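Local structure of CHAD domain (Ricinus communis, 6QV5) at residues L18-D23 / S27-A32; G169-F174 / H219-S224; D102-S107 / A127-I132. The protein probably binds inorganic polyphosphate through a helical CHAD domain, and also binds a zinc ion. All coordinates share one frame; numbering follows the deposited sequence.

Interaction 1: residues L18-D23 / S27-A32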
loop_
_atom_site.group_PDB
_atom_site.type_symbol
_atom_site.label_atom_id
_atom_site.label_comp_id
_atom_site.label_asym_id
_atom_site.label_seq_id
_atom_site.Cartn_x
_atom_site.Cartn_y
_atom_site.Cartn_z
ATOM N N LEU A 18 -1.165 11.553 -13.196
ATOM C CA LEU A 18 -0.803 12.933 -12.889
ATOM C C LEU A 18 0.410 13.383 -13.704
ATOM O O LEU A 18 1.542 12.982 -13.420
ATOM C CB LEU A 18 -0.580 13.113 -11.373
ATOM C CG LEU A 18 -0.494 14.549 -10.842
ATOM C CD1 LEU A 18 -1.868 15.208 -10.778
ATOM C CD2 LEU A 18 0.128 14.571 -9.468
ATOM N N ALA A 19 0.157 14.201 -14.738
ATOM C CA ALA A 19 1.193 14.732 -15.619
ATOM C C ALA A 19 1.450 16.211 -15.311
ATOM O O ALA A 19 0.778 17.097 -15.848
ATOM C CB ALA A 19 0.803 14.533 -17.080
ATOM N N LEU A 20 2.406 16.464 -14.401
ATOM C CA LEU A 20 2.793 17.811 -13.984
ATOM C C LEU A 20 3.717 18.442 -15.018
ATOM O O LEU A 20 4.489 17.730 -15.669
ATOM C CB LEU A 20 3.509 17.778 -12.618
ATOM C CG LEU A 20 2.679 17.431 -11.380
ATOM C CD1 LEU A 20 3.573 16.947 -10.259
ATOM C CD2 LEU A 20 1.862 18.626 -10.900
ATOM N N ASP A 21 3.657 19.781 -15.150
ATOM C CA ASP A 21 4.518 20.537 -16.061
ATOM C C ASP A 21 5.948 20.544 -15.512
ATOM O O ASP A 21 6.134 20.464 -14.294
ATOM C CB ASP A 21 4.005 21.979 -16.229
ATOM C CG ASP A 21 2.692 22.104 -16.978
ATOM O OD1 ASP A 21 2.642 21.708 -18.166
ATOM O OD2 ASP A 21 1.720 22.622 -16.388
ATOM N N ALA A 22 6.951 20.615 -16.405
ATOM C CA ALA A 22 8.368 20.632 -16.026
ATOM C C ALA A 22 8.734 21.899 -15.239
ATOM O O ALA A 22 9.561 21.833 -14.328
ATOM C CB ALA A 22 9.242 20.514 -17.266
ATOM N N ASP A 23 8.096 23.035 -15.581
ATOM C CA ASP A 23 8.311 24.343 -14.956
ATOM C C ASP A 23 7.340 24.638 -13.790
ATOM O O ASP A 23 7.310 25.768 -13.294
ATOM C CB ASP A 23 8.254 25.453 -16.028
ATOM C CG ASP A 23 6.918 25.579 -16.743
ATOM O OD1 ASP A 23 6.414 24.549 -17.255
ATOM O OD2 ASP A 23 6.381 26.708 -16.806
ATOM N N SER A 27 4.142 24.801 -4.915
ATOM C CA SER A 27 2.824 25.301 -4.519
ATOM C C SER A 27 1.709 24.772 -5.444
ATOM O O SER A 27 0.531 24.866 -5.095
ATOM C CB SER A 27 2.819 26.828 -4.499
ATOM O OG SER A 27 2.948 27.377 -5.800
ATOM N N GLU A 28 2.090 24.230 -6.618
ATOM C CA GLU A 28 1.188 23.671 -7.628
ATOM C C GLU A 28 1.187 22.142 -7.579
ATOM O O GLU A 28 0.132 21.533 -7.758
ATOM C CB GLU A 28 1.582 24.153 -9.036
ATOM C CG GLU A 28 1.436 25.654 -9.244
ATOM C CD GLU A 28 1.988 26.213 -10.543
ATOM O OE1 GLU A 28 3.029 25.710 -11.026
ATOM O OE2 GLU A 28 1.386 27.177 -11.069
ATOM N N ALA A 29 2.365 21.528 -7.335
ATOM C CA ALA A 29 2.551 20.077 -7.264
ATOM C C ALA A 29 1.913 19.457 -6.019
ATOM O O ALA A 29 1.202 18.461 -6.146
ATOM C CB ALA A 29 4.031 19.730 -7.329
ATOM N N PHE A 30 2.164 20.046 -4.828
ATOM C CA PHE A 30 1.638 19.609 -3.527
ATOM C C PHE A 30 0.100 19.424 -3.524
ATOM O O PHE A 30 -0.332 18.324 -3.174
ATOM C CB PHE A 30 2.119 20.554 -2.409
ATOM C CG PHE A 30 1.547 20.372 -1.024
ATOM C CD1 PHE A 30 2.141 19.502 -0.117
ATOM C CD2 PHE A 30 0.479 21.148 -0.587
ATOM C CE1 PHE A 30 1.644 19.371 1.183
ATOM C CE2 PHE A 30 -0.025 21.010 0.709
ATOM C CZ PHE A 30 0.566 20.128 1.588
ATOM N N PRO A 31 -0.749 20.411 -3.936
ATOM C CA PRO A 31 -2.200 20.155 -3.939
ATOM C C PRO A 31 -2.648 19.211 -5.058
ATOM O O PRO A 31 -3.704 18.594 -4.933
ATOM C CB PRO A 31 -2.809 21.551 -4.084
ATOM C CG PRO A 31 -1.789 22.327 -4.816
ATOM C CD PRO A 31 -0.453 21.786 -4.398
ATOM N N ALA A 32 -1.852 19.099 -6.143
ATOM C CA ALA A 32 -2.145 18.210 -7.268
ATOM C C ALA A 32 -1.880 16.752 -6.888
ATOM O O ALA A 32 -2.669 15.883 -7.258
ATOM C CB ALA A 32 -1.324 18.601 -8.486
#
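Leu18 and Leu20 lie against Ala29 and Ala32 where the extended chain leading into helix 26-42 of this all-helical CHAD domain runs beside the helix's first turns. The chain doubles back over a three-residue link: Leu20 sits opposite Ala29 and Leu18 opposite Ala32, so the approaching chain runs counter to the helix it is about to enter. Because it is extended, Leu18 and Leu20 both turn toward the helix while the intervening Ala19 is exposed.

The Leu20 part is apolar, and no hydrogen bond crosses the contact; Leu18 also lies on a backbone carbonyl oxygen. Leu20 uses its two branches separately, its CD1 lying 4.1 Å from Ala29 CB and its CD2 4.0 Å from Ala32 CB. That second methyl also rests on the backbone, 4.0 Å from Ala29 CA, so Leu20 bridges one turn of the helix. The small alanine side chains let the leucine come this near the helix backbone. Leu20 also touches Leu221, and Leu18 continues along the same helix onto Ile33 and Asn36. Phe30 starts out away from the loop and meets Phe74 edge-to-face.

Toward the turn the contact thins out. Asp21, Asp23 and Glu28 are all exposed, and Asp21 OD2 stays 6.3 Å from Glu28 OE1; like charges here would, if anything, favour separation. Glu28 OE1 instead accepts a hydrogen bond from Ala25 N, within the short link between the segments.

At the far end, Leu18 has CG swung opposite its own nitrogen (chi1 -167°), which carries both methyls to the backbone oxygen of Ala32: CD1 lies 3.7 Å and CD2 3.8 Å from Ala32 O, while CD1 is also 4.1 Å from Ala32 CB.

Interaction 2: residues G169-F174 / H219-S224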
loop_
_atom_site.group_PDB
_atom_site.type_symbol
_atom_site.label_atom_id
_atom_site.label_comp_id
_atom_site.label_asym_id
_atom_site.label_seq_id
_atom_site.Cartn_x
_atom_site.Cartn_y
_atom_site.Cartn_z
ATOM N N GLY A 169 9.964 27.410 -3.820
ATOM C CA GLY A 169 10.710 26.699 -4.851
ATOM C C GLY A 169 9.864 25.935 -5.848
ATOM O O GLY A 169 8.644 25.824 -5.688
ATOM N N SER A 170 10.525 25.401 -6.892
ATOM C CA SER A 170 9.899 24.615 -7.956
ATOM C C SER A 170 9.698 23.160 -7.520
ATOM O O SER A 170 10.258 22.738 -6.504
ATOM C CB SER A 170 10.747 24.674 -9.224
ATOM O OG SER A 170 12.024 24.092 -9.020
ATOM N N ALA A 171 8.898 22.397 -8.291
ATOM C CA ALA A 171 8.634 20.980 -8.033
ATOM C C ALA A 171 9.874 20.133 -8.335
ATOM O O ALA A 171 10.095 19.128 -7.661
ATOM C CB ALA A 171 7.457 20.503 -8.870
ATOM N N ALA A 172 10.683 20.554 -9.336
ATOM C CA ALA A 172 11.917 19.887 -9.764
ATOM C C ALA A 172 12.997 19.904 -8.682
ATOM O O ALA A 172 13.710 18.912 -8.527
ATOM C CB ALA A 172 12.440 20.522 -11.044
ATOM N N HIS A 173 13.106 21.023 -7.932
ATOM C CA HIS A 173 14.070 21.193 -6.843
ATOM C C HIS A 173 13.718 20.290 -5.658
ATOM O O HIS A 173 14.618 19.713 -5.047
ATOM C CB HIS A 173 14.138 22.663 -6.397
ATOM C CG HIS A 173 15.258 22.954 -5.447
ATOM N ND1 HIS A 173 16.475 23.442 -5.893
ATOM C CD2 HIS A 173 15.309 22.818 -4.100
ATOM C CE1 HIS A 173 17.223 23.587 -4.810
ATOM N NE2 HIS A 173 16.565 23.220 -3.709
ATOM N N PHE A 174 12.414 20.179 -5.333
ATOM C CA PHE A 174 11.928 19.346 -4.236
ATOM C C PHE A 174 12.022 17.859 -4.580
ATOM O O PHE A 174 12.476 17.079 -3.741
ATOM C CB PHE A 174 10.488 19.735 -3.842
ATOM C CG PHE A 174 9.887 18.888 -2.742
ATOM C CD1 PHE A 174 10.162 19.155 -1.406
ATOM C CD2 PHE A 174 9.045 17.823 -3.043
ATOM C CE1 PHE A 174 9.617 18.364 -0.391
ATOM C CE2 PHE A 174 8.507 17.028 -2.028
ATOM C CZ PHE A 174 8.790 17.309 -0.709
ATOM N N HIS A 219 5.636 12.274 -12.118
ATOM C CA HIS A 219 5.708 11.568 -13.403
ATOM C C HIS A 219 6.182 12.436 -14.587
ATOM O O HIS A 219 7.103 12.030 -15.299
ATOM C CB HIS A 219 4.358 10.889 -13.716
ATOM C CG HIS A 219 4.276 10.274 -15.080
ATOM N ND1 HIS A 219 3.462 10.808 -16.061
ATOM C CD2 HIS A 219 4.926 9.200 -15.587
ATOM C CE1 HIS A 219 3.633 10.042 -17.126
ATOM N NE2 HIS A 219 4.507 9.063 -16.889
ATOM N N GLY A 220 5.563 13.602 -14.777
ATOM C CA GLY A 220 5.885 14.518 -15.870
ATOM C C GLY A 220 7.165 15.324 -15.726
ATOM O O GLY A 220 7.461 16.162 -16.581
ATOM N N LEU A 221 7.936 15.071 -14.653
ATOM C CA LEU A 221 9.189 15.759 -14.331
ATOM C C LEU A 221 10.439 14.971 -14.747
ATOM O O LEU A 221 11.514 15.561 -14.884
ATOM C CB LEU A 221 9.235 16.033 -12.816
ATOM C CG LEU A 221 8.784 17.412 -12.322
ATOM C CD1 LEU A 221 7.282 17.608 -12.476
ATOM C CD2 LEU A 221 9.134 17.589 -10.868
ATOM N N TYR A 222 10.303 13.645 -14.932
ATOM C CA TYR A 222 11.407 12.744 -15.271
ATOM C C TYR A 222 11.247 12.081 -16.652
ATOM O O TYR A 222 10.148 12.088 -17.211
ATOM C CB TYR A 222 11.577 11.687 -14.162
ATOM C CG TYR A 222 11.963 12.253 -12.811
ATOM C CD1 TYR A 222 13.293 12.295 -12.404
ATOM C CD2 TYR A 222 10.996 12.725 -11.927
ATOM C CE1 TYR A 222 13.655 12.814 -11.163
ATOM C CE2 TYR A 222 11.347 13.260 -10.688
ATOM C CZ TYR A 222 12.679 13.293 -10.306
ATOM O OH TYR A 222 13.034 13.804 -9.083
ATOM N N ARG A 223 12.358 11.520 -17.197
ATOM C CA ARG A 223 12.429 10.841 -18.501
ATOM C C ARG A 223 11.450 9.667 -18.596
ATOM O O ARG A 223 11.367 8.866 -17.666
ATOM C CB ARG A 223 13.862 10.374 -18.790
ATOM N N SER A 224 10.708 9.580 -19.716
ATOM C CA SER A 224 9.677 8.567 -19.969
ATOM C C SER A 224 10.178 7.116 -20.023
ATOM O O SER A 224 9.538 6.243 -19.435
ATOM C CB SER A 224 8.900 8.899 -21.240
ATOM O OG SER A 224 8.211 10.132 -21.112
#
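Leu221 reaches Ala171 and Ala172 with an unusual first torsion: chi1 of -96° is turned well past the staggered value near -60°, toward eclipsed, and chi2 of 70° then sets CD2 against the first turn of helix 171-192. That one methyl makes all the contacts within 4.5 Å. It rests on the peptide joining the two alanines, 3.7 Å from Ala171 C and equally 3.7 Å from Ala172 N. Ala171 CB comes in at 3.9 Å from Leu221 CD2, and Ala172 CB more loosely at 4.4 Å.

The turn it covers begins at Ser170, the N-cap residue, whose OG accepts a weak bond from His173 N at 3.4 Å. Next to Leu221, Tyr222 carries the loop onward along helix 171-192, touching Met179, and its OH and Ser175 OG share a weak hydrogen bond. The loop between helices 198-217 and 224-260 is thereby laid over the start of helix 171-192.

The backbones of Ala171 and Leu221 bond elsewhere, to Ala24 and Arg302 respectively. With no hydrogen bond between the segments and a methyl lying on a peptide, the chemistry implies a nondirectional van der Waals contact.

Interaction 3: residues D102-S107 / A127-I132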
loop_
_atom_site.group_PDB
_atom_site.type_symbol
_atom_site.label_atom_id
_atom_site.label_comp_id
_atom_site.label_asym_id
_atom_site.label_seq_id
_atom_site.Cartn_x
_atom_site.Cartn_y
_atom_site.Cartn_z
ATOM N N ASP A 102 -9.579 -10.422 2.574
ATOM C CA ASP A 102 -9.950 -10.619 1.171
ATOM C C ASP A 102 -8.809 -11.269 0.378
ATOM O O ASP A 102 -9.080 -12.071 -0.516
ATOM C CB ASP A 102 -10.384 -9.293 0.522
ATOM C CG ASP A 102 -11.818 -9.258 0.010
ATOM O OD1 ASP A 102 -12.505 -10.307 0.075
ATOM O OD2 ASP A 102 -12.252 -8.185 -0.459
ATOM N N VAL A 103 -7.541 -10.922 0.710
ATOM C CA VAL A 103 -6.327 -11.472 0.087
ATOM C C VAL A 103 -6.211 -12.955 0.470
ATOM O O VAL A 103 -5.966 -13.790 -0.399
ATOM C CB VAL A 103 -5.045 -10.654 0.446
ATOM C CG1 VAL A 103 -3.768 -11.362 -0.011
ATOM C CG2 VAL A 103 -5.104 -9.246 -0.140
ATOM N N LEU A 104 -6.429 -13.269 1.765
ATOM C CA LEU A 104 -6.399 -14.622 2.322
ATOM C C LEU A 104 -7.410 -15.538 1.616
ATOM O O LEU A 104 -7.064 -16.664 1.273
ATOM C CB LEU A 104 -6.649 -14.575 3.851
ATOM C CG LEU A 104 -6.895 -15.899 4.607
ATOM C CD1 LEU A 104 -5.665 -16.798 4.600
ATOM C CD2 LEU A 104 -7.319 -15.636 6.034
ATOM N N LEU A 105 -8.631 -15.035 1.369
ATOM C CA LEU A 105 -9.716 -15.770 0.723
ATOM C C LEU A 105 -9.519 -16.010 -0.785
ATOM O O LEU A 105 -9.738 -17.130 -1.250
ATOM C CB LEU A 105 -11.058 -15.056 0.996
ATOM C CG LEU A 105 -12.341 -15.712 0.468
ATOM C CD1 LEU A 105 -12.758 -16.897 1.330
ATOM C CD2 LEU A 105 -13.463 -14.704 0.389
ATOM N N ALA A 106 -9.136 -14.965 -1.540
ATOM C CA ALA A 106 -8.997 -15.021 -2.998
ATOM C C ALA A 106 -7.615 -15.425 -3.535
ATOM O O ALA A 106 -7.544 -15.948 -4.651
ATOM C CB ALA A 106 -9.410 -13.689 -3.605
ATOM N N SER A 107 -6.530 -15.169 -2.779
ATOM C CA SER A 107 -5.174 -15.453 -3.252
ATOM C C SER A 107 -4.380 -16.477 -2.427
ATOM O O SER A 107 -3.747 -17.351 -3.018
ATOM C CB SER A 107 -4.382 -14.151 -3.375
ATOM O OG SER A 107 -3.049 -14.360 -3.811
ATOM N N ALA A 127 -15.548 -21.184 3.907
ATOM C CA ALA A 127 -16.850 -20.600 4.231
ATOM C C ALA A 127 -16.737 -19.693 5.462
ATOM O O ALA A 127 -17.395 -18.651 5.509
ATOM C CB ALA A 127 -17.869 -21.700 4.481
ATOM N N LEU A 128 -15.893 -20.085 6.446
ATOM C CA LEU A 128 -15.646 -19.319 7.670
ATOM C C LEU A 128 -14.832 -18.057 7.364
ATOM O O LEU A 128 -15.167 -16.990 7.872
ATOM C CB LEU A 128 -14.953 -20.189 8.742
ATOM C CG LEU A 128 -14.669 -19.546 10.116
ATOM C CD1 LEU A 128 -15.955 -19.264 10.891
ATOM C CD2 LEU A 128 -13.767 -20.432 10.949
ATOM N N VAL A 129 -13.781 -18.179 6.524
ATOM C CA VAL A 129 -12.926 -17.061 6.107
ATOM C C VAL A 129 -13.754 -16.039 5.301
ATOM O O VAL A 129 -13.615 -14.836 5.531
ATOM C CB VAL A 129 -11.628 -17.546 5.394
ATOM C CG1 VAL A 129 -10.879 -16.400 4.714
ATOM C CG2 VAL A 129 -10.709 -18.266 6.377
ATOM N N GLN A 130 -14.664 -16.529 4.424
ATOM C CA GLN A 130 -15.574 -15.707 3.618
ATOM C C GLN A 130 -16.539 -14.932 4.520
ATOM O O GLN A 130 -16.844 -13.778 4.228
ATOM C CB GLN A 130 -16.352 -16.572 2.612
ATOM C CG GLN A 130 -16.955 -15.779 1.450
ATOM C CD GLN A 130 -17.686 -16.625 0.428
ATOM O OE1 GLN A 130 -17.572 -17.856 0.378
ATOM N NE2 GLN A 130 -18.453 -15.967 -0.428
ATOM N N LYS A 131 -16.994 -15.566 5.621
ATOM C CA LYS A 131 -17.888 -14.975 6.620
ATOM C C LYS A 131 -17.169 -13.829 7.344
ATOM O O LYS A 131 -17.773 -12.776 7.547
ATOM C CB LYS A 131 -18.367 -16.050 7.615
ATOM C CG LYS A 131 -19.465 -15.597 8.573
ATOM C CD LYS A 131 -19.765 -16.667 9.617
ATOM C CE LYS A 131 -20.767 -16.195 10.643
ATOM N NZ LYS A 131 -21.059 -17.245 11.655
ATOM N N ILE A 132 -15.876 -14.026 7.702
ATOM C CA ILE A 132 -15.059 -13.012 8.379
ATOM C C ILE A 132 -14.771 -11.841 7.432
ATOM O O ILE A 132 -14.953 -10.693 7.831
ATOM C CB ILE A 132 -13.767 -13.599 9.039
ATOM C CG1 ILE A 132 -14.060 -14.810 9.978
ATOM C CG2 ILE A 132 -12.940 -12.519 9.761
ATOM C CD1 ILE A 132 -14.982 -14.574 11.237
#
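Leu105 drapes both its methyls over Gln130, CD1 on the backbone at 3.7 Å from Gln130 N and CD2 on the aliphatic stem at 3.8 Å from Gln130 CG. The two side chains pass at a slant. Gln130 is extended beyond CG, so its amide runs on past the leucine and only the carbon part of the chain is overlapped.

Val129, one residue earlier, fills the middle of the contact. With CG1 placed opposite the backbone nitrogen (chi1 168°), that methyl projects between two leucines of the facing helix, 3.9 Å from Leu104 CD2 and likewise 3.9 Å from Leu105 CD1. Leu104 and Val129 meet at about a right angle. Both are buried and touch through hydrocarbon alone; toward Gln130 the packing becomes more open.

The segments belong to consecutive helices, 82-108 and 122-145, which form a roughly antiparallel helical hairpin. Their local axes come within 9.4 Å at 144° between directions, near a wider pi-type turn at 104-107. The side chain of Gln130 is about 10 Å from the zinc ion bound by His52 and His138 and is not a ligand. Helix 224-260 flanks the pair, taking Leu104 on Ala250 and Leu128 on Leu257, while Trp101 of helix 82-108 packs on Val129 and Ile132, and Asp102 touches helix 54-73.

In the fold
Interactions 1 and 2 touch each other directly, through apolar side chains and in places backbone oxygens, their centres about 8 Å apart: Leu221 CD1 packs on Leu20 CB at 3.8 Å, and Ala29 CB meets Ala171 CB at 3.8 Å. Both set a loop on the opening turns of a helix, using leucine methyls against alanines, but interaction 2 is buried whereas interaction 1 grades into an acidic, exposed margin. Interaction 3 lies about 40 Å from interaction 1, between centres, on the opposite side of the chain's centre. It pairs two helices, with larger side chains meshing, and lies nearest the zinc site of the three, the ion being some 10 Å from the Gln130 side chain. None of the three has a hydrogen bond between its segments.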